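Local coordinates for ABC transporter (Caldanaerobius, PDB 4G68), which probably binds xylan-derived sugars outside the cell as the solute-binding component of an ABC transporter, at residues Leu242-Met256 against Lys405-Thr417. Residues are numbered along the deposited sequence; the frame is centred on the assembly and turned at random.
Sequences LQDMVNAGAFDSGFM and KDLVAQLFAKQIT
Phe412, at the end of helix 398-412, reaches into an aromatic cluster with Phe251 and Phe255, which follow helix 233-248. The two helices belong to a solute-binding protein of the periplasmic-binding-protein clan. Their short segments run at 39° to each other, with axes 10.0 Å apart at closest approach.

The ring contacts differ. The edge of Phe412 points at the face of Phe251 in an offset edge-to-face pair, with centroids 5.6 Å apart and planes at 66°. Phe255 CG stands between its own backbone N and carbonyl carbon, chi1 75°, and this brings the ring edge to Phe412, with CE1 3.6 Å from Phe412 CD2. Phe251 CB and Met256 CG lie over opposite faces of Phe255, near the rim. Leu242 CD1 sits over one face of Phe412, 3.6 Å from the ring centroid, in a CH-pi contact. Leu242 also packs on Tyr206 and Ile210 of helix 201-215.

Other apolar contacts flank the cluster. Val246 CG2 approaches Phe412 CD2 at 3.9 Å. Met256 SD rests 3.6 Å from Ala413 CB.

Both helices end in Schellman motifs, at Gly249 and Lys414. Gln243 is buried against the end of helix 398-412. One polar contact joins two exposed residues, Asn247 and Lys414. The Lys414 chain bends at chi2 and chi3, and Lys414 NZ gives a weak hydrogen bond to Asn247 OD1, 3.0 Å away.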
loop_
_atom_site.group_PDB
_atom_site.type_symbol
_atom_site.label_atom_id
_atom_site.label_comp_id
_atom_site.label_asym_id
_atom_site.label_seq_id
_atom_site.Cartn_x
_atom_site.Cartn_y
_atom_site.Cartn_z
ATOM N N LEU C 242 1.311 17.215 -10.054
ATOM C CA LEU C 242 1.627 15.888 -10.610
ATOM C C LEU C 242 2.125 16.063 -12.077
ATOM O O LEU C 242 3.144 15.447 -12.500
ATOM C CB LEU C 242 0.356 15.015 -10.597
ATOM C CG LEU C 242 0.327 13.546 -10.116
ATOM C CD1 LEU C 242 -0.505 12.721 -11.109
ATOM C CD2 LEU C 242 1.696 12.925 -9.992
ATOM N N GLN C 243 1.404 16.908 -12.835
ATOM C CA GLN C 243 1.747 17.213 -14.266
ATOM C C GLN C 243 3.123 17.923 -14.423
ATOM O O GLN C 243 3.872 17.686 -15.395
ATOM C CB GLN C 243 0.583 17.962 -15.022
ATOM C CG GLN C 243 -0.660 17.051 -15.222
ATOM C CD GLN C 243 -1.624 17.502 -16.325
ATOM O OE1 GLN C 243 -2.238 16.680 -17.076
ATOM N NE2 GLN C 243 -1.732 18.821 -16.466
ATOM N N ASP C 244 3.425 18.803 -13.468
ATOM C CA ASP C 244 4.762 19.381 -13.280
ATOM C C ASP C 244 5.888 18.329 -13.253
ATOM O O ASP C 244 6.946 18.476 -13.914
ATOM C CB ASP C 244 4.758 20.203 -11.992
ATOM C CG ASP C 244 3.923 21.475 -12.137
ATOM O OD1 ASP C 244 3.437 21.694 -13.262
ATOM O OD2 ASP C 244 3.778 22.241 -11.156
ATOM N N MET C 245 5.666 17.238 -12.524
ATOM C CA MET C 245 6.644 16.144 -12.536
ATOM C C MET C 245 6.672 15.486 -13.908
ATOM O O MET C 245 7.731 15.102 -14.392
ATOM C CB MET C 245 6.300 15.086 -11.463
ATOM C CG MET C 245 6.260 15.611 -10.024
ATOM S SD MET C 245 5.783 14.323 -8.838
ATOM C CE MET C 245 6.933 12.982 -9.335
ATOM N N VAL C 246 5.504 15.323 -14.532
ATOM C CA VAL C 246 5.454 14.725 -15.890
ATOM C C VAL C 246 6.281 15.576 -16.872
ATOM O O VAL C 246 7.255 15.072 -17.501
ATOM C CB VAL C 246 3.998 14.509 -16.428
ATOM C CG1 VAL C 246 4.030 13.944 -17.832
ATOM C CG2 VAL C 246 3.195 13.543 -15.541
ATOM N N ASN C 247 5.920 16.863 -16.942
ATOM C CA ASN C 247 6.552 17.854 -17.765
ATOM C C ASN C 247 8.035 18.118 -17.480
ATOM O O ASN C 247 8.760 18.492 -18.405
ATOM C CB ASN C 247 5.805 19.188 -17.671
ATOM C CG ASN C 247 4.366 19.090 -18.122
ATOM O OD1 ASN C 247 4.015 18.253 -18.946
ATOM N ND2 ASN C 247 3.518 19.937 -17.554
ATOM N N ALA C 248 8.450 17.967 -16.212
ATOM C CA ALA C 248 9.861 18.036 -15.800
ATOM C C ALA C 248 10.604 16.827 -16.281
ATOM O O ALA C 248 11.813 16.869 -16.307
ATOM C CB ALA C 248 9.983 18.129 -14.306
ATOM N N GLY C 249 9.868 15.761 -16.638
ATOM C CA GLY C 249 10.430 14.522 -17.213
ATOM C C GLY C 249 10.850 13.560 -16.099
ATOM O O GLY C 249 11.872 12.867 -16.208
ATOM N N ALA C 250 10.071 13.542 -15.015
ATOM C CA ALA C 250 10.248 12.511 -13.979
ATOM C C ALA C 250 10.205 11.051 -14.485
ATOM O O ALA C 250 10.860 10.196 -13.908
ATOM C CB ALA C 250 9.251 12.717 -12.859
ATOM N N PHE C 251 9.456 10.760 -15.559
ATOM C CA PHE C 251 9.164 9.357 -15.928
ATOM C C PHE C 251 9.716 8.958 -17.283
ATOM O O PHE C 251 9.734 9.770 -18.204
ATOM C CB PHE C 251 7.649 9.027 -15.778
ATOM C CG PHE C 251 7.044 9.583 -14.473
ATOM C CD1 PHE C 251 7.339 8.985 -13.216
ATOM C CD2 PHE C 251 6.212 10.738 -14.487
ATOM C CE1 PHE C 251 6.848 9.547 -12.038
ATOM C CE2 PHE C 251 5.717 11.277 -13.314
ATOM C CZ PHE C 251 6.020 10.697 -12.092
ATOM N N ASP C 252 10.152 7.717 -17.419
ATOM C CA ASP C 252 10.549 7.182 -18.717
ATOM C C ASP C 252 9.384 7.309 -19.711
ATOM O O ASP C 252 8.223 7.258 -19.318
ATOM C CB ASP C 252 10.939 5.721 -18.611
ATOM C CG ASP C 252 12.377 5.517 -18.121
ATOM O OD1 ASP C 252 13.323 6.241 -18.549
ATOM O OD2 ASP C 252 12.565 4.585 -17.303
ATOM N N SER C 253 9.691 7.465 -20.990
ATOM C CA SER C 253 8.659 7.580 -22.038
ATOM C C SER C 253 7.486 6.534 -21.932
ATOM O O SER C 253 6.307 6.900 -21.938
ATOM C CB SER C 253 9.327 7.567 -23.436
ATOM O OG SER C 253 10.416 8.508 -23.519
ATOM N N GLY C 254 7.803 5.252 -21.812
ATOM C CA GLY C 254 6.747 4.215 -21.745
ATOM C C GLY C 254 6.188 3.807 -20.375
ATOM O O GLY C 254 5.626 2.686 -20.212
ATOM N N PHE C 255 6.305 4.702 -19.393
ATOM C CA PHE C 255 5.925 4.361 -17.999
ATOM C C PHE C 255 4.472 3.895 -17.891
ATOM O O PHE C 255 4.182 3.030 -17.071
ATOM C CB PHE C 255 6.258 5.517 -17.028
ATOM C CG PHE C 255 5.316 6.710 -17.101
ATOM C CD1 PHE C 255 4.417 6.940 -16.091
ATOM C CD2 PHE C 255 5.343 7.607 -18.166
ATOM C CE1 PHE C 255 3.564 8.013 -16.124
ATOM C CE2 PHE C 255 4.495 8.711 -18.190
ATOM C CZ PHE C 255 3.595 8.897 -17.187
ATOM N N MET C 256 3.572 4.444 -18.738
ATOM C CA MET C 256 2.124 4.097 -18.679
ATOM C C MET C 256 1.825 2.647 -19.097
ATOM O O MET C 256 0.767 2.105 -18.743
ATOM C CB MET C 256 1.207 5.110 -19.403
ATOM C CG MET C 256 0.915 6.348 -18.562
ATOM S SD MET C 256 0.108 7.750 -19.346
ATOM C CE MET C 256 0.904 7.784 -20.948
ATOM N N LYS C 405 -8.719 6.364 -10.051
ATOM C CA LYS C 405 -7.618 5.732 -10.774
ATOM C C LYS C 405 -7.586 6.093 -12.236
ATOM O O LYS C 405 -6.490 6.316 -12.783
ATOM C CB LYS C 405 -7.658 4.207 -10.635
ATOM C CG LYS C 405 -7.277 3.710 -9.257
ATOM C CD LYS C 405 -7.592 2.243 -9.074
ATOM C CE LYS C 405 -6.915 1.335 -10.068
ATOM N NZ LYS C 405 -7.524 0.005 -9.896
ATOM N N ASP C 406 -8.753 6.155 -12.896
ATOM C CA ASP C 406 -8.740 6.390 -14.373
ATOM C C ASP C 406 -8.372 7.812 -14.734
ATOM O O ASP C 406 -7.546 8.042 -15.678
ATOM C CB ASP C 406 -10.067 6.037 -15.061
ATOM C CG ASP C 406 -10.407 4.570 -14.956
ATOM O OD1 ASP C 406 -9.469 3.740 -14.892
ATOM O OD2 ASP C 406 -11.623 4.239 -14.905
ATOM N N LEU C 407 -8.928 8.738 -13.948
ATOM C CA LEU C 407 -8.698 10.153 -14.089
ATOM C C LEU C 407 -7.304 10.595 -13.657
ATOM O O LEU C 407 -6.763 11.542 -14.177
ATOM C CB LEU C 407 -9.740 10.918 -13.233
ATOM C CG LEU C 407 -11.232 10.958 -13.663
ATOM C CD1 LEU C 407 -12.083 11.739 -12.663
ATOM C CD2 LEU C 407 -11.433 11.467 -15.093
ATOM N N VAL C 408 -6.770 10.003 -12.604
ATOM C CA VAL C 408 -5.376 10.328 -12.296
ATOM C C VAL C 408 -4.590 9.846 -13.506
ATOM O O VAL C 408 -3.643 10.520 -13.919
ATOM C CB VAL C 408 -4.850 9.754 -10.941
ATOM C CG1 VAL C 408 -3.310 9.827 -10.869
ATOM C CG2 VAL C 408 -5.434 10.525 -9.759
ATOM N N ALA C 409 -4.948 8.679 -14.059
ATOM C CA ALA C 409 -4.173 8.159 -15.198
ATOM C C ALA C 409 -4.158 9.215 -16.332
ATOM O O ALA C 409 -3.105 9.597 -16.797
ATOM C CB ALA C 409 -4.694 6.810 -15.674
ATOM N N GLN C 410 -5.324 9.784 -16.634
ATOM C CA GLN C 410 -5.450 10.855 -17.648
ATOM C C GLN C 410 -4.673 12.171 -17.359
ATOM O O GLN C 410 -4.275 12.888 -18.308
ATOM C CB GLN C 410 -6.926 11.151 -17.825
ATOM C CG GLN C 410 -7.619 10.063 -18.599
ATOM C CD GLN C 410 -9.042 9.836 -18.160
ATOM O OE1 GLN C 410 -9.870 10.773 -18.045
ATOM N NE2 GLN C 410 -9.339 8.580 -17.905
ATOM N N LEU C 411 -4.449 12.469 -16.078
ATOM C CA LEU C 411 -3.482 13.501 -15.679
ATOM C C LEU C 411 -2.049 13.169 -16.106
ATOM O O LEU C 411 -1.360 14.019 -16.710
ATOM C CB LEU C 411 -3.505 13.767 -14.160
ATOM C CG LEU C 411 -4.692 14.522 -13.553
ATOM C CD1 LEU C 411 -4.586 14.508 -12.021
ATOM C CD2 LEU C 411 -4.779 15.958 -14.080
ATOM N N PHE C 412 -1.579 11.962 -15.768
ATOM C CA PHE C 412 -0.227 11.525 -16.194
ATOM C C PHE C 412 -0.071 11.575 -17.732
ATOM O O PHE C 412 1.058 11.765 -18.267
ATOM C CB PHE C 412 0.055 10.113 -15.723
ATOM C CG PHE C 412 0.526 10.015 -14.281
ATOM C CD1 PHE C 412 -0.393 9.687 -13.222
ATOM C CD2 PHE C 412 1.857 10.267 -13.952
ATOM C CE1 PHE C 412 0.050 9.567 -11.907
ATOM C CE2 PHE C 412 2.307 10.142 -12.643
ATOM C CZ PHE C 412 1.398 9.812 -11.604
ATOM N N ALA C 413 -1.197 11.375 -18.418
ATOM C CA ALA C 413 -1.211 11.138 -19.881
ATOM C C ALA C 413 -1.372 12.442 -20.594
ATOM O O ALA C 413 -1.354 12.485 -21.820
ATOM C CB ALA C 413 -2.355 10.217 -20.281
ATOM N N LYS C 414 -1.546 13.509 -19.819
ATOM C CA LYS C 414 -1.715 14.860 -20.372
ATOM C C LYS C 414 -2.980 14.944 -21.250
ATOM O O LYS C 414 -3.024 15.749 -22.197
ATOM C CB LYS C 414 -0.463 15.269 -21.173
ATOM C CG LYS C 414 0.834 15.332 -20.373
ATOM C CD LYS C 414 0.831 16.498 -19.391
ATOM C CE LYS C 414 1.179 17.782 -20.125
ATOM N NZ LYS C 414 1.152 18.968 -19.236
ATOM N N GLN C 415 -3.987 14.111 -20.920
ATOM C CA GLN C 415 -5.290 14.073 -21.625
ATOM C C GLN C 415 -6.416 14.819 -20.891
ATOM O O GLN C 415 -7.451 15.149 -21.485
ATOM C CB GLN C 415 -5.732 12.644 -21.911
ATOM C CG GLN C 415 -4.831 11.897 -22.870
ATOM C CD GLN C 415 -5.156 10.422 -22.930
ATOM O OE1 GLN C 415 -6.329 10.037 -22.812
ATOM N NE2 GLN C 415 -4.120 9.594 -23.140
ATOM N N ILE C 416 -6.226 15.067 -19.598
ATOM C CA ILE C 416 -7.096 15.960 -18.885
ATOM C C ILE C 416 -6.273 17.108 -18.289
ATOM O O ILE C 416 -5.082 16.941 -18.015
ATOM C CB ILE C 416 -7.911 15.157 -17.818
ATOM C CG1 ILE C 416 -9.117 15.959 -17.327
ATOM C CG2 ILE C 416 -7.033 14.619 -16.683
ATOM C CD1 ILE C 416 -10.245 15.083 -16.846
ATOM N N THR C 417 -6.891 18.284 -18.169
ATOM C CA THR C 417 -6.364 19.399 -17.362
ATOM C C THR C 417 -6.684 19.188 -15.872
ATOM O O THR C 417 -7.630 18.449 -15.546
ATOM C CB THR C 417 -6.996 20.740 -17.819
ATOM O OG1 THR C 417 -8.420 20.694 -17.628
ATOM C CG2 THR C 417 -6.703 21.001 -19.335
#